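Local coordinates for protein DNA ligase (Archaeoglobus fulgidus, PDB 3GDE) that probably seals nicks in double-stranded DNA, using ATP to join a 3'-hydroxyl end to a 5'-phosphate end during replication, recombination and repair, at residues R28-L33 with I179-R184; D125-L130 with I140-G145; E172-D177 with D455-K460; S443-S448 with F471-L476. One frame throughout, in Å; residues are numbered along the deposited sequence.

Contact 1: R28-L33 with I179-R184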
loop_
_atom_site.group_PDB
_atom_site.type_symbol
_atom_site.label_atom_id
_atom_site.label_comp_id
_atom_site.label_asym_id
_atom_site.label_seq_id
_atom_site.Cartn_x
_atom_site.Cartn_y
_atom_site.Cartn_z
ATOM N N ARG A 28 -5.574 23.784 8.579
ATOM C CA ARG A 28 -5.673 23.323 9.964
ATOM C C ARG A 28 -4.522 22.415 10.372
ATOM O O ARG A 28 -3.937 22.595 11.439
ATOM C CB ARG A 28 -6.998 22.605 10.221
ATOM C CG ARG A 28 -8.216 23.504 10.152
ATOM C CD ARG A 28 -8.289 24.409 11.369
ATOM N NE ARG A 28 -8.920 23.767 12.520
ATOM C CZ ARG A 28 -10.015 24.224 13.125
ATOM N NH1 ARG A 28 -10.603 25.338 12.696
ATOM N NH2 ARG A 28 -10.512 23.575 14.174
ATOM N N ILE A 29 -4.196 21.451 9.516
ATOM C CA ILE A 29 -3.132 20.478 9.801
ATOM C C ILE A 29 -1.741 21.115 9.814
ATOM O O ILE A 29 -0.929 20.782 10.671
ATOM C CB ILE A 29 -3.176 19.264 8.829
ATOM C CG1 ILE A 29 -4.478 18.478 9.037
ATOM C CG2 ILE A 29 -1.913 18.355 9.003
ATOM C CD1 ILE A 29 -4.749 17.425 7.955
ATOM N N ALA A 30 -1.483 22.022 8.865
ATOM C CA ALA A 30 -0.240 22.799 8.827
ATOM C C ALA A 30 -0.029 23.593 10.103
ATOM O O ALA A 30 1.050 23.536 10.699
ATOM C CB ALA A 30 -0.222 23.747 7.609
ATOM N N ALA A 31 -1.060 24.327 10.516
ATOM C CA ALA A 31 -1.031 25.108 11.762
ATOM C C ALA A 31 -0.659 24.263 12.970
ATOM O O ALA A 31 0.193 24.663 13.761
ATOM C CB ALA A 31 -2.393 25.834 11.994
ATOM N N PHE A 32 -1.297 23.099 13.106
ATOM C CA PHE A 32 -0.999 22.146 14.190
ATOM C C PHE A 32 0.447 21.654 14.172
ATOM O O PHE A 32 1.129 21.661 15.199
ATOM C CB PHE A 32 -1.945 20.938 14.107
ATOM C CG PHE A 32 -1.936 20.068 15.337
ATOM C CD1 PHE A 32 -2.636 20.452 16.486
ATOM C CD2 PHE A 32 -1.244 18.853 15.344
ATOM C CE1 PHE A 32 -2.640 19.638 17.623
ATOM C CE2 PHE A 32 -1.232 18.034 16.484
ATOM C CZ PHE A 32 -1.922 18.430 17.626
ATOM N N LEU A 33 0.898 21.219 12.994
ATOM C CA LEU A 33 2.247 20.689 12.795
ATOM C C LEU A 33 3.344 21.706 13.148
ATOM O O LEU A 33 4.369 21.348 13.727
ATOM C CB LEU A 33 2.404 20.221 11.336
ATOM C CG LEU A 33 2.221 18.752 10.884
ATOM C CD1 LEU A 33 1.294 17.870 11.753
ATOM C CD2 LEU A 33 1.858 18.683 9.406
ATOM N N ILE A 179 2.374 19.609 5.142
ATOM C CA ILE A 179 3.788 19.652 5.501
ATOM C C ILE A 179 4.508 20.752 4.724
ATOM O O ILE A 179 5.355 21.464 5.285
ATOM C CB ILE A 179 4.479 18.288 5.283
ATOM C CG1 ILE A 179 4.017 17.288 6.359
ATOM C CG2 ILE A 179 6.015 18.433 5.305
ATOM C CD1 ILE A 179 4.222 15.822 5.975
ATOM N N ALA A 180 4.178 20.880 3.437
ATOM C CA ALA A 180 4.713 21.964 2.610
ATOM C C ALA A 180 4.305 23.352 3.140
ATOM O O ALA A 180 5.136 24.252 3.230
ATOM C CB ALA A 180 4.286 21.790 1.159
ATOM N N ARG A 181 3.025 23.503 3.485
ATOM C CA ARG A 181 2.484 24.750 4.015
ATOM C C ARG A 181 3.129 25.144 5.355
ATOM O O ARG A 181 3.529 26.298 5.536
ATOM C CB ARG A 181 0.964 24.637 4.162
ATOM C CG ARG A 181 0.265 25.945 4.541
ATOM C CD ARG A 181 -1.233 25.770 4.582
ATOM N NE ARG A 181 -1.930 26.997 4.943
ATOM C CZ ARG A 181 -2.361 27.905 4.068
ATOM N NH1 ARG A 181 -2.158 27.734 2.766
ATOM N NH2 ARG A 181 -2.993 28.995 4.499
ATOM N N ALA A 182 3.251 24.169 6.262
ATOM C CA ALA A 182 3.761 24.375 7.613
ATOM C C ALA A 182 5.209 24.835 7.638
ATOM O O ALA A 182 5.580 25.707 8.432
ATOM C CB ALA A 182 3.619 23.088 8.442
ATOM N N PHE A 183 6.023 24.240 6.775
ATOM C CA PHE A 183 7.468 24.404 6.859
ATOM C C PHE A 183 8.089 25.090 5.648
ATOM O O PHE A 183 9.291 24.953 5.409
ATOM C CB PHE A 183 8.138 23.051 7.139
ATOM C CG PHE A 183 7.642 22.379 8.390
ATOM C CD1 PHE A 183 7.831 22.975 9.643
ATOM C CD2 PHE A 183 6.982 21.155 8.324
ATOM C CE1 PHE A 183 7.365 22.357 10.808
ATOM C CE2 PHE A 183 6.516 20.537 9.483
ATOM C CZ PHE A 183 6.710 21.140 10.723
ATOM N N ARG A 184 7.272 25.836 4.906
ATOM C CA ARG A 184 7.743 26.695 3.816
ATOM C C ARG A 184 8.554 25.912 2.787
ATOM O O ARG A 184 9.714 26.236 2.503
ATOM C CB ARG A 184 8.555 27.880 4.364
ATOM C CG ARG A 184 7.848 29.236 4.311
ATOM C CD ARG A 184 6.482 29.251 4.994
ATOM N NE ARG A 184 5.527 30.094 4.266
ATOM C CZ ARG A 184 4.388 30.572 4.766
ATOM N NH1 ARG A 184 4.028 30.319 6.019
ATOM N NH2 ARG A 184 3.604 31.319 4.006
#

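Contact 2: D125-L130 with I140-G145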
loop_
_atom_site.group_PDB
_atom_site.type_symbol
_atom_site.label_atom_id
_atom_site.label_comp_id
_atom_site.label_asym_id
_atom_site.label_seq_id
_atom_site.Cartn_x
_atom_site.Cartn_y
_atom_site.Cartn_z
ATOM N N ASP A 125 5.327 -0.202 20.043
ATOM C CA ASP A 125 6.603 -0.851 19.727
ATOM C C ASP A 125 6.780 -2.177 20.475
ATOM O O ASP A 125 7.275 -3.148 19.898
ATOM C CB ASP A 125 7.793 0.091 19.961
ATOM C CG ASP A 125 7.891 1.208 18.904
ATOM O OD1 ASP A 125 7.088 1.239 17.945
ATOM O OD2 ASP A 125 8.791 2.058 19.030
ATOM N N GLU A 126 6.351 -2.232 21.742
ATOM C CA GLU A 126 6.344 -3.497 22.469
ATOM C C GLU A 126 5.380 -4.520 21.856
ATOM O O GLU A 126 5.760 -5.663 21.642
ATOM C CB GLU A 126 6.023 -3.330 23.952
ATOM C CG GLU A 126 5.986 -4.712 24.608
ATOM C CD GLU A 126 5.819 -4.726 26.105
ATOM O OE1 GLU A 126 5.820 -5.852 26.639
ATOM O OE2 GLU A 126 5.678 -3.653 26.738
ATOM N N ILE A 127 4.139 -4.105 21.593
ATOM C CA ILE A 127 3.147 -4.962 20.953
ATOM C C ILE A 127 3.663 -5.574 19.648
ATOM O O ILE A 127 3.551 -6.781 19.456
ATOM C CB ILE A 127 1.788 -4.221 20.735
ATOM C CG1 ILE A 127 1.057 -4.046 22.073
ATOM C CG2 ILE A 127 0.911 -4.987 19.768
ATOM C CD1 ILE A 127 -0.086 -3.001 22.069
ATOM N N ALA A 128 4.244 -4.747 18.774
ATOM C CA ALA A 128 4.859 -5.211 17.515
ATOM C C ALA A 128 5.965 -6.281 17.666
ATOM O O ALA A 128 6.142 -7.133 16.786
ATOM C CB ALA A 128 5.371 -4.023 16.709
ATOM N N SER A 129 6.704 -6.244 18.769
ATOM C CA SER A 129 7.807 -7.189 19.002
ATOM C C SER A 129 7.371 -8.581 19.504
ATOM O O SER A 129 8.174 -9.526 19.519
ATOM C CB SER A 129 8.832 -6.583 19.967
ATOM O OG SER A 129 8.246 -6.348 21.237
ATOM N N LEU A 130 6.104 -8.710 19.895
ATOM C CA LEU A 130 5.643 -9.909 20.589
ATOM C C LEU A 130 5.298 -11.055 19.646
ATOM O O LEU A 130 4.404 -10.941 18.819
ATOM C CB LEU A 130 4.453 -9.590 21.501
ATOM C CG LEU A 130 4.664 -8.566 22.618
ATOM C CD1 LEU A 130 3.391 -8.444 23.419
ATOM C CD2 LEU A 130 5.845 -8.909 23.529
ATOM N N ILE A 140 -3.246 -8.246 24.380
ATOM C CA ILE A 140 -4.523 -7.847 24.959
ATOM C C ILE A 140 -4.300 -7.109 26.294
ATOM O O ILE A 140 -4.929 -6.089 26.548
ATOM C CB ILE A 140 -5.483 -9.064 25.108
ATOM C CG1 ILE A 140 -5.868 -9.599 23.716
ATOM C CG2 ILE A 140 -6.730 -8.692 25.921
ATOM C CD1 ILE A 140 -6.418 -11.055 23.696
ATOM N N MET A 141 -3.383 -7.605 27.123
ATOM C CA MET A 141 -3.093 -6.950 28.398
ATOM C C MET A 141 -2.491 -5.556 28.225
ATOM O O MET A 141 -2.833 -4.640 28.964
ATOM C CB MET A 141 -2.209 -7.843 29.285
ATOM C CG MET A 141 -2.916 -9.121 29.770
ATOM S SD MET A 141 -4.633 -8.809 30.258
ATOM C CE MET A 141 -4.347 -7.799 31.713
ATOM N N LEU A 142 -1.619 -5.395 27.231
ATOM C CA LEU A 142 -1.032 -4.090 26.900
ATOM C C LEU A 142 -2.053 -3.092 26.367
ATOM O O LEU A 142 -2.065 -1.935 26.772
ATOM C CB LEU A 142 0.132 -4.243 25.921
ATOM C CG LEU A 142 1.416 -4.843 26.505
ATOM C CD1 LEU A 142 2.385 -5.229 25.390
ATOM C CD2 LEU A 142 2.068 -3.884 27.520
ATOM N N LEU A 143 -2.908 -3.546 25.457
ATOM C CA LEU A 143 -4.027 -2.736 24.974
ATOM C C LEU A 143 -5.008 -2.365 26.091
ATOM O O LEU A 143 -5.490 -1.237 26.130
ATOM C CB LEU A 143 -4.779 -3.482 23.866
ATOM C CG LEU A 143 -4.071 -3.758 22.543
ATOM C CD1 LEU A 143 -4.861 -4.801 21.747
ATOM C CD2 LEU A 143 -3.853 -2.460 21.728
ATOM N N THR A 144 -5.319 -3.333 26.960
ATOM C CA THR A 144 -6.160 -3.153 28.156
ATOM C C THR A 144 -5.608 -2.092 29.115
ATOM O O THR A 144 -6.368 -1.306 29.686
ATOM C CB THR A 144 -6.312 -4.493 28.929
ATOM O OG1 THR A 144 -7.012 -5.437 28.117
ATOM C CG2 THR A 144 -7.067 -4.320 30.267
ATOM N N GLY A 145 -4.288 -2.077 29.287
ATOM C CA GLY A 145 -3.637 -1.075 30.102
ATOM C C GLY A 145 -3.766 0.308 29.503
ATOM O O GLY A 145 -3.896 1.295 30.235
#

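Contact 3: E172-D177 with D455-K460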
loop_
_atom_site.group_PDB
_atom_site.type_symbol
_atom_site.label_atom_id
_atom_site.label_comp_id
_atom_site.label_asym_id
_atom_site.label_seq_id
_atom_site.Cartn_x
_atom_site.Cartn_y
_atom_site.Cartn_z
ATOM N N GLU A 172 -2.860 11.160 1.750
ATOM C CA GLU A 172 -1.461 11.429 1.462
ATOM C C GLU A 172 -1.281 12.814 0.852
ATOM O O GLU A 172 -0.336 13.521 1.199
ATOM C CB GLU A 172 -0.954 10.373 0.475
ATOM C CG GLU A 172 0.392 9.782 0.825
ATOM C CD GLU A 172 0.290 8.591 1.754
ATOM O OE1 GLU A 172 -0.244 8.742 2.885
ATOM O OE2 GLU A 172 0.774 7.499 1.354
ATOM N N GLY A 173 -2.194 13.186 -0.051
ATOM C CA GLY A 173 -2.165 14.472 -0.748
ATOM C C GLY A 173 -2.314 15.663 0.192
ATOM O O GLY A 173 -1.559 16.629 0.120
ATOM N N ILE A 174 -3.298 15.594 1.082
ATOM C CA ILE A 174 -3.472 16.645 2.081
ATOM C C ILE A 174 -2.232 16.755 2.981
ATOM O O ILE A 174 -1.724 17.857 3.211
ATOM C CB ILE A 174 -4.760 16.441 2.881
ATOM C CG1 ILE A 174 -5.960 16.779 1.994
ATOM C CG2 ILE A 174 -4.739 17.271 4.180
ATOM C CD1 ILE A 174 -7.297 16.307 2.544
ATOM N N MET A 175 -1.715 15.616 3.435
ATOM C CA MET A 175 -0.523 15.609 4.289
ATOM C C MET A 175 0.739 16.200 3.647
ATOM O O MET A 175 1.455 16.959 4.303
ATOM C CB MET A 175 -0.249 14.214 4.834
ATOM C CG MET A 175 -1.212 13.804 5.929
ATOM S SD MET A 175 -1.285 14.978 7.301
ATOM C CE MET A 175 0.430 14.920 7.857
ATOM N N ARG A 176 1.005 15.839 2.384
ATOM C CA ARG A 176 2.101 16.430 1.591
ATOM C C ARG A 176 1.945 17.953 1.569
ATOM O O ARG A 176 2.891 18.683 1.846
ATOM C CB ARG A 176 2.133 15.858 0.150
ATOM C CG ARG A 176 2.766 16.798 -0.911
ATOM C CD ARG A 176 2.463 16.435 -2.376
ATOM N NE ARG A 176 1.068 16.048 -2.602
ATOM C CZ ARG A 176 0.165 16.750 -3.291
ATOM N NH1 ARG A 176 0.490 17.909 -3.861
ATOM N NH2 ARG A 176 -1.078 16.285 -3.416
ATOM N N ASP A 177 0.734 18.406 1.263
ATOM C CA ASP A 177 0.424 19.823 1.128
ATOM C C ASP A 177 0.515 20.568 2.463
ATOM O O ASP A 177 0.933 21.732 2.503
ATOM C CB ASP A 177 -0.976 20.007 0.525
ATOM C CG ASP A 177 -1.047 19.643 -0.957
ATOM O OD1 ASP A 177 0.001 19.415 -1.587
ATOM O OD2 ASP A 177 -2.168 19.597 -1.505
ATOM N N ASP A 455 -9.290 7.622 -3.350
ATOM C CA ASP A 455 -8.952 9.013 -3.611
ATOM C C ASP A 455 -7.715 9.297 -2.767
ATOM O O ASP A 455 -7.811 9.395 -1.546
ATOM C CB ASP A 455 -10.119 9.924 -3.218
ATOM C CG ASP A 455 -9.814 11.421 -3.408
ATOM O OD1 ASP A 455 -8.645 11.807 -3.620
ATOM O OD2 ASP A 455 -10.764 12.223 -3.335
ATOM N N PRO A 456 -6.536 9.392 -3.409
ATOM C CA PRO A 456 -5.286 9.503 -2.654
ATOM C C PRO A 456 -5.061 10.854 -1.943
ATOM O O PRO A 456 -4.183 10.940 -1.095
ATOM C CB PRO A 456 -4.214 9.259 -3.720
ATOM C CG PRO A 456 -4.835 9.743 -4.968
ATOM C CD PRO A 456 -6.294 9.390 -4.861
ATOM N N VAL A 457 -5.835 11.889 -2.268
ATOM C CA VAL A 457 -5.707 13.143 -1.521
ATOM C C VAL A 457 -6.443 13.134 -0.175
ATOM O O VAL A 457 -5.901 13.608 0.829
ATOM C CB VAL A 457 -5.929 14.467 -2.373
ATOM C CG1 VAL A 457 -6.086 14.195 -3.872
ATOM C CG2 VAL A 457 -7.043 15.380 -1.785
ATOM N N THR A 458 -7.642 12.552 -0.154
ATOM C CA THR A 458 -8.460 12.501 1.049
ATOM C C THR A 458 -8.442 11.140 1.762
ATOM O O THR A 458 -8.904 11.023 2.902
ATOM C CB THR A 458 -9.932 12.859 0.731
ATOM O OG1 THR A 458 -10.487 11.874 -0.156
ATOM C CG2 THR A 458 -10.032 14.247 0.088
ATOM N N GLY A 459 -7.938 10.113 1.074
ATOM C CA GLY A 459 -8.017 8.726 1.545
ATOM C C GLY A 459 -9.423 8.123 1.539
ATOM O O GLY A 459 -9.645 7.031 2.066
ATOM N N LYS A 460 -10.384 8.835 0.965
ATOM C CA LYS A 460 -11.756 8.326 0.888
ATOM C C LYS A 460 -11.878 7.208 -0.156
ATOM O O LYS A 460 -11.145 7.193 -1.144
ATOM C CB LYS A 460 -12.738 9.465 0.609
ATOM C CG LYS A 460 -12.954 10.374 1.823
ATOM C CD LYS A 460 -13.346 11.789 1.431
ATOM C CE LYS A 460 -14.824 12.027 1.598
ATOM N NZ LYS A 460 -15.144 13.491 1.596
#

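Contact 4: S443-S448 with F471-L476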
loop_
_atom_site.group_PDB
_atom_site.type_symbol
_atom_site.label_atom_id
_atom_site.label_comp_id
_atom_site.label_asym_id
_atom_site.label_seq_id
_atom_site.Cartn_x
_atom_site.Cartn_y
_atom_site.Cartn_z
ATOM N N SER A 443 -27.348 -18.892 2.160
ATOM C CA SER A 443 -27.628 -17.872 3.174
ATOM C C SER A 443 -26.489 -17.647 4.164
ATOM O O SER A 443 -26.330 -16.546 4.692
ATOM C CB SER A 443 -28.884 -18.278 3.946
ATOM O OG SER A 443 -29.268 -17.290 4.886
ATOM N N HIS A 444 -25.716 -18.702 4.419
ATOM C CA HIS A 444 -24.593 -18.664 5.365
ATOM C C HIS A 444 -23.307 -18.077 4.757
ATOM O O HIS A 444 -22.287 -17.967 5.441
ATOM C CB HIS A 444 -24.328 -20.069 5.923
ATOM C CG HIS A 444 -23.931 -21.065 4.878
ATOM N ND1 HIS A 444 -24.819 -21.565 3.951
ATOM C CD2 HIS A 444 -22.739 -21.652 4.611
ATOM C CE1 HIS A 444 -24.192 -22.416 3.155
ATOM N NE2 HIS A 444 -22.929 -22.487 3.536
ATOM N N TRP A 445 -23.367 -17.709 3.477
ATOM C CA TRP A 445 -22.247 -17.075 2.791
ATOM C C TRP A 445 -22.603 -15.694 2.266
ATOM O O TRP A 445 -23.737 -15.449 1.848
ATOM C CB TRP A 445 -21.791 -17.904 1.588
ATOM C CG TRP A 445 -21.186 -19.231 1.897
ATOM C CD1 TRP A 445 -20.424 -19.556 2.982
ATOM C CD2 TRP A 445 -21.258 -20.412 1.083
ATOM N NE1 TRP A 445 -20.042 -20.876 2.908
ATOM C CE2 TRP A 445 -20.533 -21.422 1.750
ATOM C CE3 TRP A 445 -21.878 -20.717 -0.138
ATOM C CZ2 TRP A 445 -20.407 -22.718 1.238
ATOM C CZ3 TRP A 445 -21.754 -22.009 -0.646
ATOM C CH2 TRP A 445 -21.020 -22.991 0.044
ATOM N N LEU A 446 -21.614 -14.805 2.267
ATOM C CA LEU A 446 -21.680 -13.600 1.449
ATOM C C LEU A 446 -21.605 -14.033 -0.016
ATOM O O LEU A 446 -20.823 -14.922 -0.361
ATOM C CB LEU A 446 -20.531 -12.657 1.791
ATOM C CG LEU A 446 -20.538 -12.056 3.196
ATOM C CD1 LEU A 446 -19.153 -11.527 3.517
ATOM C CD2 LEU A 446 -21.602 -10.962 3.343
ATOM N N SER A 447 -22.433 -13.433 -0.865
ATOM C CA SER A 447 -22.509 -13.840 -2.272
ATOM C C SER A 447 -22.046 -12.745 -3.234
ATOM O O SER A 447 -21.622 -13.033 -4.358
ATOM C CB SER A 447 -23.934 -14.272 -2.626
ATOM O OG SER A 447 -24.829 -13.170 -2.582
ATOM N N SER A 448 -22.115 -11.501 -2.762
ATOM C CA SER A 448 -21.905 -10.300 -3.568
ATOM C C SER A 448 -21.076 -9.269 -2.785
ATOM O O SER A 448 -21.227 -9.161 -1.566
ATOM C CB SER A 448 -23.268 -9.716 -3.884
ATOM O OG SER A 448 -23.162 -8.700 -4.831
ATOM N N PHE A 471 -16.282 -16.537 -8.316
ATOM C CA PHE A 471 -16.049 -17.153 -6.995
ATOM C C PHE A 471 -16.356 -18.653 -6.992
ATOM O O PHE A 471 -17.390 -19.069 -7.511
ATOM C CB PHE A 471 -16.940 -16.501 -5.924
ATOM C CG PHE A 471 -16.717 -15.030 -5.736
ATOM C CD1 PHE A 471 -15.665 -14.561 -4.944
ATOM C CD2 PHE A 471 -17.584 -14.107 -6.310
ATOM C CE1 PHE A 471 -15.469 -13.201 -4.756
ATOM C CE2 PHE A 471 -17.390 -12.748 -6.131
ATOM C CZ PHE A 471 -16.319 -12.293 -5.355
ATOM N N THR A 472 -15.474 -19.459 -6.401
ATOM C CA THR A 472 -15.824 -20.846 -6.053
ATOM C C THR A 472 -16.553 -20.808 -4.724
ATOM O O THR A 472 -16.558 -19.779 -4.043
ATOM C CB THR A 472 -14.599 -21.746 -5.857
ATOM O OG1 THR A 472 -13.820 -21.263 -4.758
ATOM C CG2 THR A 472 -13.743 -21.791 -7.100
ATOM N N GLU A 473 -17.156 -21.918 -4.326
ATOM C CA GLU A 473 -17.872 -21.896 -3.062
ATOM C C GLU A 473 -16.968 -21.929 -1.846
ATOM O O GLU A 473 -17.316 -21.377 -0.809
ATOM C CB GLU A 473 -19.024 -22.909 -2.996
ATOM C CG GLU A 473 -18.706 -24.355 -3.264
ATOM C CD GLU A 473 -19.956 -25.224 -3.104
ATOM O OE1 GLU A 473 -19.856 -26.307 -2.466
ATOM O OE2 GLU A 473 -21.038 -24.797 -3.591
ATOM N N GLU A 474 -15.788 -22.524 -1.988
ATOM C CA GLU A 474 -14.778 -22.410 -0.954
ATOM C C GLU A 474 -14.256 -20.955 -0.838
ATOM O O GLU A 474 -13.999 -20.485 0.270
ATOM C CB GLU A 474 -13.655 -23.443 -1.134
ATOM C CG GLU A 474 -12.637 -23.121 -2.217
ATOM C CD GLU A 474 -11.644 -24.251 -2.459
ATOM O OE1 GLU A 474 -11.619 -24.791 -3.597
ATOM O OE2 GLU A 474 -10.889 -24.594 -1.518
ATOM N N ASP A 475 -14.132 -20.249 -1.968
ATOM C CA ASP A 475 -13.876 -18.802 -1.965
ATOM C C ASP A 475 -14.872 -18.091 -1.066
ATOM O O ASP A 475 -14.479 -17.308 -0.213
ATOM C CB ASP A 475 -13.985 -18.193 -3.369
ATOM C CG ASP A 475 -12.726 -18.350 -4.185
ATOM O OD1 ASP A 475 -11.620 -18.396 -3.612
ATOM O OD2 ASP A 475 -12.840 -18.414 -5.422
ATOM N N LEU A 476 -16.159 -18.376 -1.259
ATOM C CA LEU A 476 -17.223 -17.741 -0.469
ATOM C C LEU A 476 -17.188 -18.131 1.007
ATOM O O LEU A 476 -17.467 -17.308 1.860
ATOM C CB LEU A 476 -18.609 -18.017 -1.069
ATOM C CG LEU A 476 -18.865 -17.468 -2.481
ATOM C CD1 LEU A 476 -20.274 -17.809 -2.978
ATOM C CD2 LEU A 476 -18.598 -15.952 -2.554
#

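Contact 1: R28-L33 with I179-R184
Two helices of the all-helical DNA-binding domain meet where Ala30 and Leu33 of helix 22-34 face Ala182, at the C-terminal end of helix 172-182. Ala30 and Ala182 lie at the point of closest backbone approach, with their CA atoms 4.5 Å apart. Ala182 CB sits 3.4 Å from Ala30 O. Ala30 CB in turn rests 3.7 Å from Ala182 N. Beside this pair, Arg181 is drawn out in an extended chain, with CG anti to the backbone N (chi1 -173°). Its CB, CG and CD each pass 3.8 Å from Ala30 CB, so the aliphatic part of the arginine does the touching. Leu33 extends the contact. Its CD2 meets Ile179 CG1 at 4.0 Å, and the two side chains cross obliquely. Phe183 is the first residue to leave helical geometry. Its CZ approaches Leu33 O to 3.8 Å, while Ala182 CB lies over one face of its ring, toward the rim. Other helices close the surroundings. Ile179 and Phe183 also pack on helix 200-216, and Leu33 packs on helix 39-49. Gln34 NE2 gives a hydrogen bond to Ala182 O just beyond the contact. No hydrogen bond joins the two segments themselves, so they hold together by apolar packing, and the small methyl groups of the two alanines let the backbones come this near.

Contact 2: D125-L130 with I140-G145
Apolar contacts gather around Leu142, which reaches from helix 135-149 toward Ile127 and Leu130. Leu142 CD1 lies 3.8 Å from Ile127 CG1, and these two side chains slide past each other in opposite directions. Leu130 comes tip to tip with the same leucine, its CD1 3.9 Å from Leu142 CD1. Ile127 turns its far end to a second leucine: its CD1 meets Leu143 CD2 at 3.8 Å, crossing at about a right angle. The two helices form an antiparallel helical hairpin in the N-terminal DNA-binding domain. The axes of 125-129 and 140-145 approach to 10.3 Å, with 167° between their directions. Val64, in a loop, also touches Ile127 and Leu143.

Glu126 mixes apolar and polar contacts. Its CG is anti to the backbone N (chi1 178°) and the chain beyond is extended, crossing Leu142 at about a right angle. Glu126 CD is 3.5 Å from Leu142 CD1, while OE1 forms a salt bridge with Arg138. An alanine here would probably leave Arg138 without its carboxylate mate and uncover one side of the Leu142 methyls.

No hydrogen bond crosses between the segments. Within them, Ser129 OG donates to Glu126 O at 2.6 Å. Thr144 OG1, also bonded to Asn75, meets Ile140 O at 2.7 Å from above the carbonyl plane, and Thr144 N reaches that oxygen from the opposite face.

Contact 3: E172-D177 with D455-K460
The peptide carbonyls of Pro456 and Val457 receive two N-H groups of helix 172-182. Ile174 N lies in the carbonyl plane of Val457, on a lone pair of its oxygen, 3.3 Å from Val457 O. Gly173 N is tilted 21° from the Pro456 carbonyl plane and lies 3.2 Å from Pro456 O. The second bond is nearly straight, with an angle of 165° at the hydrogen. The guanidinium of Arg176 has Asp177 CG over one face, toward the rim. Arg176 NH1 and Asp177 OD1 form a salt bridge by charge alone, since the oxygen lies well out of the guanidinium plane.

The acceptors sit in the turn of a beta-hairpin, between strands 446-454 and 461-467 of the OB-fold domain. The donors belong to the first turn of a helix in the DNA-binding domain, so the contact joins two domains in the closed conformation. An Asx turn shapes the hairpin loop, with Val457 N 3.1 Å from Asp455 OD1. Thr458 OG1 makes an ST turn to Lys460 N.

Apolar groups flank the bonds. Ile174 CG1 is 3.4 Å from Val457 O and 4.2 Å from Val457 CG2. The CA atoms of Gly173 and Val457 are 3.9 Å apart, and a beta carbon on the glycine would clash with Val457 CB. The Glu172 carboxylate turns to Lys52 and Tyr194.

Contact 4: S443-S448 with F471-L476
Trp445 and Leu476 mark the nearest backbone approach, with their CA atoms 6.0 Å apart. Trp445 directly precedes strand 446-454, and Ser447 and Ser448 both face Glu436 in a classic beta bulge. Leu476 lies in the first turn of helix 473-483. A capping box starts that helix: Asp475 N binds Thr472 OG1 at 3.0 Å, and Thr472 N binds Asp475 OD2 at 3.0 Å. The strand and helix belong to the OB-fold domain.

The indole of Trp445 lies against the helix. Over one face are Glu473 O and Leu476 CB, both offset toward the rim, and on the opposite face is His444 NE2. Trp445 CG is 4.1 Å from Leu476 CB, and the two side chains cross at about a right angle. Farther out, Trp445 CH2 meets Glu473 CB at 3.6 Å and Glu473 CD at 4.0 Å. The Glu473 carboxylate plane is 63° from the ring. Leu476 CD2 comes within 3.3 Å of Leu446 O. An alanine in place of Trp445 would probably open a gap beside Glu473 CB and Leu476, and leave the His444 ring without its flat neighbour.

The indole and the Leu476 side chain thus fit strand and helix together by shape, while Thr480 OG1, one turn on, supplies a polar link by hydrogen-bonding both Leu446 N and Leu476 O.

Contacts 1 and 3 share helix 172-182, and their centres are 14 Å apart. They touch through Ile29 CD1 and Ile174 CG2, 3.8 Å apart. Contact 1 holds this helix inside the DNA-binding domain, while contact 3 ties its N-terminal end to the OB-fold domain. Contact 2 lies in another part of the DNA-binding domain, about 19 Å from contact 1 between nearest atoms. Contact 4 lies in the same domain as the hairpin of contact 3, with centres 34 Å apart. Contact 3 neighbours residues predicted to bind ATP without touching them: the side chains of Glu172 and Arg272 are about 11 Å apart, as are those of Pro456 and Arg414. The others lie away from the site.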